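Local coordinates for protein chymotrypsin-like serine protease (Equine arteritis virus, PDB 1MBM) that probably cleaves viral polyprotein as a chymotrypsin-like serine endopeptidase built from two beta-barrels and an alpha/beta C-terminal extension, at residues 54-58 with 59-63; 181-184 with 185-189. All blocks are in the same frame, centred on the assembly; numbering follows the deposited sequence.

Contact 1 of 2, residues 54-58 with 59-63; sequences FKKNG and DFAEA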
ATOM      1  N   PHE A  54      15.197  -6.218   9.856  1.00  4.44           N
ATOM      2  CA  PHE A  54      14.546  -6.330   8.553  1.00  8.57           C
ATOM      3  C   PHE A  54      15.480  -6.572   7.369  1.00  8.86           C
ATOM      4  O   PHE A  54      16.520  -5.935   7.240  1.00 10.96           O
ATOM      5  CB  PHE A  54      13.765  -5.042   8.257  1.00  8.88           C
ATOM      6  CG  PHE A  54      12.578  -4.826   9.150  1.00  9.94           C
ATOM      7  CD1 PHE A  54      12.741  -4.316  10.438  1.00 10.02           C
ATOM      8  CD2 PHE A  54      11.297  -5.114   8.700  1.00 10.05           C
ATOM      9  CE1 PHE A  54      11.640  -4.112  11.266  1.00  7.52           C
ATOM     10  CE2 PHE A  54      10.200  -4.925   9.524  1.00  8.79           C
ATOM     11  CZ  PHE A  54      10.379  -4.413  10.819  1.00  7.05           C
ATOM     12  N   LYS A  55      15.091  -7.482   6.490  1.00  7.38           N
ATOM     13  CA  LYS A  55      15.800  -7.624   5.228  1.00 10.15           C
ATOM     14  C   LYS A  55      15.099  -6.690   4.243  1.00  9.95           C
ATOM     15  O   LYS A  55      13.869  -6.582   4.234  1.00  8.77           O
ATOM     16  CB  LYS A  55      15.799  -9.071   4.741  1.00 13.68           C
ATOM     17  CG  LYS A  55      16.245 -10.060   5.819  1.00 22.79           C
ATOM     18  CD  LYS A  55      17.034 -11.231   5.246  1.00 32.40           C
ATOM     19  CE  LYS A  55      16.265 -11.946   4.141  1.00 36.94           C
ATOM     20  NZ  LYS A  55      17.107 -12.995   3.493  1.00 39.58           N
ATOM     21  N   LYS A  56      15.884  -5.994   3.429  1.00  6.34           N
ATOM     22  CA  LYS A  56      15.338  -4.972   2.560  1.00  7.39           C
ATOM     23  C   LYS A  56      15.581  -5.207   1.082  1.00  8.89           C
ATOM     24  O   LYS A  56      16.597  -5.781   0.691  1.00  8.97           O
ATOM     25  CB  LYS A  56      15.935  -3.613   2.940  1.00  4.47           C
ATOM     26  CG  LYS A  56      15.577  -3.144   4.330  1.00  9.00           C
ATOM     27  CD  LYS A  56      16.567  -2.080   4.776  1.00 10.37           C
ATOM     28  CE  LYS A  56      16.114  -1.354   6.033  1.00 15.39           C
ATOM     29  NZ  LYS A  56      17.200  -0.434   6.478  1.00 13.97           N
ATOM     30  N   ASN A  57      14.621  -4.769   0.274  1.00  9.00           N
ATOM     31  CA  ASN A  57      14.754  -4.745  -1.172  1.00  8.14           C
ATOM     32  C   ASN A  57      14.179  -3.400  -1.611  1.00  7.80           C
ATOM     33  O   ASN A  57      12.960  -3.233  -1.724  1.00  5.34           O
ATOM     34  CB  ASN A  57      14.014  -5.912  -1.829  1.00 10.17           C
ATOM     35  CG  ASN A  57      14.408  -6.087  -3.284  1.00  8.50           C
ATOM     36  OD1 ASN A  57      14.934  -5.162  -3.903  1.00  9.12           O
ATOM     37  ND2 ASN A  57      14.172  -7.273  -3.834  1.00  8.11           N
ATOM     38  N   GLY A  58      15.053  -2.432  -1.862  1.00  6.17           N
ATOM     39  CA  GLY A  58      14.580  -1.081  -2.097  1.00  4.65           C
ATOM     40  C   GLY A  58      13.845  -0.663  -0.837  1.00  6.35           C
ATOM     41  O   GLY A  58      14.303  -0.960   0.271  1.00  4.25           O
ATOM     42  N   ASP A  59      12.686  -0.025  -0.989  1.00  4.86           N
ATOM     43  CA  ASP A  59      11.919   0.440   0.175  1.00  7.36           C
ATOM     44  C   ASP A  59      11.001  -0.636   0.783  1.00  7.96           C
ATOM     45  O   ASP A  59      10.257  -0.351   1.714  1.00  6.57           O
ATOM     46  CB  ASP A  59      11.118   1.702  -0.176  1.00  7.09           C
ATOM     47  CG  ASP A  59      10.648   2.479   1.055  1.00 11.62           C
ATOM     48  OD1 ASP A  59      11.448   2.715   2.001  1.00  5.58           O
ATOM     49  OD2 ASP A  59       9.484   2.909   1.149  1.00  9.66           O
ATOM     50  N   PHE A  60      11.034  -1.855   0.245  1.00  4.76           N
ATOM     51  CA  PHE A  60      10.250  -2.972   0.801  1.00  8.25           C
ATOM     52  C   PHE A  60      11.046  -3.649   1.917  1.00  7.38           C
ATOM     53  O   PHE A  60      12.142  -4.138   1.668  1.00  8.26           O
ATOM     54  CB  PHE A  60       9.942  -4.019  -0.286  1.00  7.78           C
ATOM     55  CG  PHE A  60       9.008  -5.115   0.177  1.00 10.07           C
ATOM     56  CD1 PHE A  60       9.503  -6.255   0.804  1.00  7.13           C
ATOM     57  CD2 PHE A  60       7.634  -4.996  -0.007  1.00  8.73           C
ATOM     58  CE1 PHE A  60       8.645  -7.272   1.231  1.00 11.80           C
ATOM     59  CE2 PHE A  60       6.776  -6.000   0.422  1.00 12.23           C
ATOM     60  CZ  PHE A  60       7.283  -7.139   1.039  1.00 10.18           C
ATOM     61  N   ALA A  61      10.501  -3.682   3.133  1.00  5.42           N
ATOM     62  CA  ALA A  61      11.204  -4.266   4.282  1.00  7.45           C
ATOM     63  C   ALA A  61      10.433  -5.414   4.930  1.00  8.13           C
ATOM     64  O   ALA A  61       9.260  -5.281   5.250  1.00  6.80           O
ATOM     65  CB  ALA A  61      11.507  -3.190   5.322  1.00  5.32           C
ATOM     66  N   GLU A  62      11.102  -6.537   5.143  1.00  9.41           N
ATOM     67  CA  GLU A  62      10.448  -7.703   5.722  1.00  6.15           C
ATOM     68  C   GLU A  62      11.230  -8.281   6.894  1.00  8.12           C
ATOM     69  O   GLU A  62      12.440  -8.531   6.781  1.00  4.67           O
ATOM     70  CB  GLU A  62      10.275  -8.789   4.641  1.00  6.35           C
ATOM     71  CG  GLU A  62       9.908 -10.171   5.167  1.00  6.21           C
ATOM     72  CD  GLU A  62       9.869 -11.214   4.051  1.00  9.61           C
ATOM     73  OE1 GLU A  62       9.077 -11.056   3.112  1.00  8.11           O
ATOM     74  OE2 GLU A  62      10.640 -12.182   4.104  1.00  9.63           O
ATOM     75  N   ALA A  63      10.531  -8.510   8.005  1.00  6.72           N
ATOM     76  CA  ALA A  63      11.110  -9.175   9.172  1.00  6.77           C
ATOM     77  C   ALA A  63      10.373 -10.473   9.424  1.00  8.26           C
ATOM     78  O   ALA A  63       9.202 -10.614   9.055  1.00  8.00           O
ATOM     79  CB  ALA A  63      10.995  -8.291  10.414  1.00  5.45           C
TER

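Contact 2 of 2, residues 181-184 with 185-189; sequences DAVP and RSLAM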
ATOM      1  N   ASP A 181     -12.493  12.515 -22.844  1.00 14.61           N
ATOM      2  CA  ASP A 181     -13.240  13.401 -21.963  1.00 16.61           C
ATOM      3  C   ASP A 181     -14.218  12.648 -21.047  1.00 14.15           C
ATOM      4  O   ASP A 181     -15.049  13.263 -20.384  1.00 15.25           O
ATOM      5  CB  ASP A 181     -13.927  14.539 -22.740  1.00 18.66           C
ATOM      6  CG  ASP A 181     -15.044  14.053 -23.642  1.00 27.45           C
ATOM      7  OD1 ASP A 181     -15.228  12.826 -23.783  1.00 28.41           O
ATOM      8  OD2 ASP A 181     -15.797  14.841 -24.256  1.00 35.82           O
ATOM      9  N   ALA A 182     -14.102  11.319 -21.021  1.00  9.57           N
ATOM     10  CA  ALA A 182     -14.937  10.474 -20.170  1.00  7.22           C
ATOM     11  C   ALA A 182     -14.274   9.134 -19.904  1.00  4.91           C
ATOM     12  O   ALA A 182     -13.507   8.639 -20.727  1.00  7.37           O
ATOM     13  CB  ALA A 182     -16.334  10.275 -20.779  1.00  6.95           C
ATOM     14  N   VAL A 183     -14.557   8.557 -18.740  1.00  5.41           N
ATOM     15  CA  VAL A 183     -13.977   7.273 -18.333  1.00  4.14           C
ATOM     16  C   VAL A 183     -15.063   6.366 -17.734  1.00  4.10           C
ATOM     17  O   VAL A 183     -16.112   6.853 -17.325  1.00  5.05           O
ATOM     18  CB  VAL A 183     -12.847   7.460 -17.290  1.00  6.90           C
ATOM     19  CG1 VAL A 183     -11.662   8.250 -17.872  1.00 11.63           C
ATOM     20  CG2 VAL A 183     -13.367   8.112 -16.016  1.00  5.64           C
ATOM     21  N   PRO A 184     -14.837   5.050 -17.718  1.00  5.06           N
ATOM     22  CA  PRO A 184     -15.769   4.117 -17.070  1.00  4.33           C
ATOM     23  C   PRO A 184     -16.027   4.512 -15.626  1.00  5.77           C
ATOM     24  O   PRO A 184     -15.095   4.909 -14.911  1.00  4.36           O
ATOM     25  CB  PRO A 184     -15.023   2.788 -17.115  1.00  3.86           C
ATOM     26  CG  PRO A 184     -14.182   2.900 -18.363  1.00  6.27           C
ATOM     27  CD  PRO A 184     -13.716   4.337 -18.363  1.00  3.39           C
ATOM     28  N   ARG A 185     -17.285   4.389 -15.219  1.00  4.62           N
ATOM     29  CA  ARG A 185     -17.743   4.776 -13.883  1.00  8.83           C
ATOM     30  C   ARG A 185     -16.894   4.292 -12.712  1.00  6.29           C
ATOM     31  O   ARG A 185     -16.666   5.042 -11.765  1.00  7.22           O
ATOM     32  CB  ARG A 185     -19.187   4.320 -13.679  1.00  7.78           C
ATOM     33  CG  ARG A 185     -19.829   4.847 -12.407  1.00 16.97           C
ATOM     34  CD  ARG A 185     -21.173   4.212 -12.098  1.00 23.79           C
ATOM     35  NE  ARG A 185     -22.292   4.966 -12.647  1.00 24.87           N
ATOM     36  CZ  ARG A 185     -23.370   4.418 -13.207  1.00 28.84           C
ATOM     37  NH1 ARG A 185     -23.480   3.097 -13.319  1.00 23.76           N
ATOM     38  NH2 ARG A 185     -24.341   5.198 -13.660  1.00 23.92           N
ATOM     39  N   SER A 186     -16.438   3.042 -12.766  1.00  6.17           N
ATOM     40  CA  SER A 186     -15.623   2.505 -11.673  1.00  8.82           C
ATOM     41  C   SER A 186     -14.278   3.226 -11.568  1.00  9.84           C
ATOM     42  O   SER A 186     -13.795   3.439 -10.467  1.00 11.13           O
ATOM     43  CB  SER A 186     -15.449   0.980 -11.757  1.00  6.54           C
ATOM     44  OG  SER A 186     -14.683   0.607 -12.883  1.00  9.72           O
ATOM     45  N   LEU A 187     -13.692   3.621 -12.698  1.00  9.42           N
ATOM     46  CA  LEU A 187     -12.449   4.395 -12.671  1.00 11.56           C
ATOM     47  C   LEU A 187     -12.690   5.782 -12.051  1.00 12.29           C
ATOM     48  O   LEU A 187     -11.927   6.210 -11.175  1.00 11.07           O
ATOM     49  CB  LEU A 187     -11.814   4.509 -14.071  1.00  9.11           C
ATOM     50  CG  LEU A 187     -10.524   5.335 -14.225  1.00 11.68           C
ATOM     51  CD1 LEU A 187      -9.491   4.991 -13.151  1.00 10.42           C
ATOM     52  CD2 LEU A 187      -9.907   5.155 -15.634  1.00  6.74           C
ATOM     53  N   ALA A 188     -13.757   6.458 -12.484  1.00  9.87           N
ATOM     54  CA  ALA A 188     -14.108   7.797 -11.971  1.00 10.02           C
ATOM     55  C   ALA A 188     -14.431   7.815 -10.476  1.00 13.06           C
ATOM     56  O   ALA A 188     -13.991   8.716  -9.757  1.00 12.85           O
ATOM     57  CB  ALA A 188     -15.281   8.390 -12.750  1.00  7.33           C
ATOM     58  N   MET A 189     -15.215   6.831 -10.029  1.00 12.33           N
ATOM     59  CA  MET A 189     -15.612   6.694  -8.628  1.00 16.28           C
ATOM     60  C   MET A 189     -14.408   6.356  -7.757  1.00 16.53           C
ATOM     61  O   MET A 189     -14.334   6.761  -6.590  1.00 12.83           O
ATOM     62  CB  MET A 189     -16.676   5.602  -8.459  1.00 17.52           C
ATOM     63  CG  MET A 189     -18.072   5.972  -8.952  1.00 24.66           C
ATOM     64  SD  MET A 189     -18.996   7.015  -7.820  1.00 41.07           S
ATOM     65  CE  MET A 189     -19.295   5.866  -6.471  1.00 36.56           C
TER

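Contact 1 of 2, residues 54-58 with 59-63
Lys55 pairs with Glu62 and Asn57 with Phe60 as antiparallel hydrogen-bonded pairs, the axes of the short strands 55-57 and 60-63 running roughly antiparallel at 158°, with Glu62 N reaching Lys55 O at 2.9 Å and an N-H...O angle of 173°.

Lys56 and Ala61 share one face of the sheet, where Lys56 CG and Ala61 CB are 4.2 Å apart; the lysine then runs extended until its NZ hydrogen-bonds Gly36 O. Across the hairpin's open end, the methyl of Ala63 sits over one face of the Phe54 ring, CB 3.7 Å from the centroid, a CH-pi contact. The same ring brings CD2 to 3.9 Å from Ala61 CB. This hairpin belongs to the six-stranded N-terminal barrel of the chymotrypsin fold. Its type II' turn, from Asn57 to Phe60, has Gly58 with positive phi at the first corner and Asp59 at the second. Asp59 CG lies anti to the backbone N (chi1 -162°), which carries the carboxylate to where OD1 bonds His33 ND1 and OD2 bonds Thr129 OG1, geometry consistent with a Ser-His-Asp triad completed by Ser114. On the face of Lys55 and Asn57, Glu62 OE2 forms a salt bridge with Arg22 NH2; Lys55 NZ, 6.5 Å from OE2, is not in contact with it.

Contact 2 of 2, residues 181-184 with 185-189
Val183 and Pro184 meet the first turn of helix 185-192 at a strand-to-helix junction, in which Pro184 occupies the N-cap position. The short axes of strand 182-184 and helix 185-189 make an angle of 102°, so the chain turns sharply as it enters the helix. This junction lies in the alpha/beta C-terminal extension that follows the two chymotrypsin-like barrels; strand 182-184 pairs there with strand 165-167.

Val183 packs through two parts of its side chain. With chi1 at -63°, CG1 is anti to the carbonyl carbon and CG2 fits between the backbone N and that carbon. CG2 thereby lies 3.8 Å from the methyl of Ala188, while the branching CB is 4.1 Å from Leu187 CD2. The leucine presents that methyl to the valine with CG anti to its own backbone N (chi1 178°). Separately, Leu187 CB passes 3.4 Å from Pro184 O. Phe161, together with Leu157 and Ser158 of helix 154-158, also packs against Leu187, placing this apolar side of the junction within the extension's interior.

Arg185 projects away from strand 182-184, and its side chain touches Pro164 and Thr166. Ser186 OG bonds the carbonyl of Thr162, tying the helix start to the loop between helix 154-158 and strand 165-167. Pro184 O receives two backbone N-H groups of the first turn: a weak, strongly bent bond from Leu187 N and a straighter one from Ala188 N, 3.2 Å away and in the carbonyl plane.

Contact 1 comes first along the chain and contact 2 near its C-terminal end, with no overlap between them. Their centres are about 35 Å apart and their nearest atoms about 24 Å, on opposite sides of the chain's centre, so they do not touch. They share no strand, helix or sheet: 54-63 forms a hairpin in the closed six-stranded barrel, whereas 181-189 joins a two-stranded sheet to helix 185-192. The seven-stranded sheet, formed by strands between residues 85 and 147, comes between them in sequence. Through Asp59, contact 1 bears on the probable active site, while contact 2 belongs to the packing of the C-terminal extension.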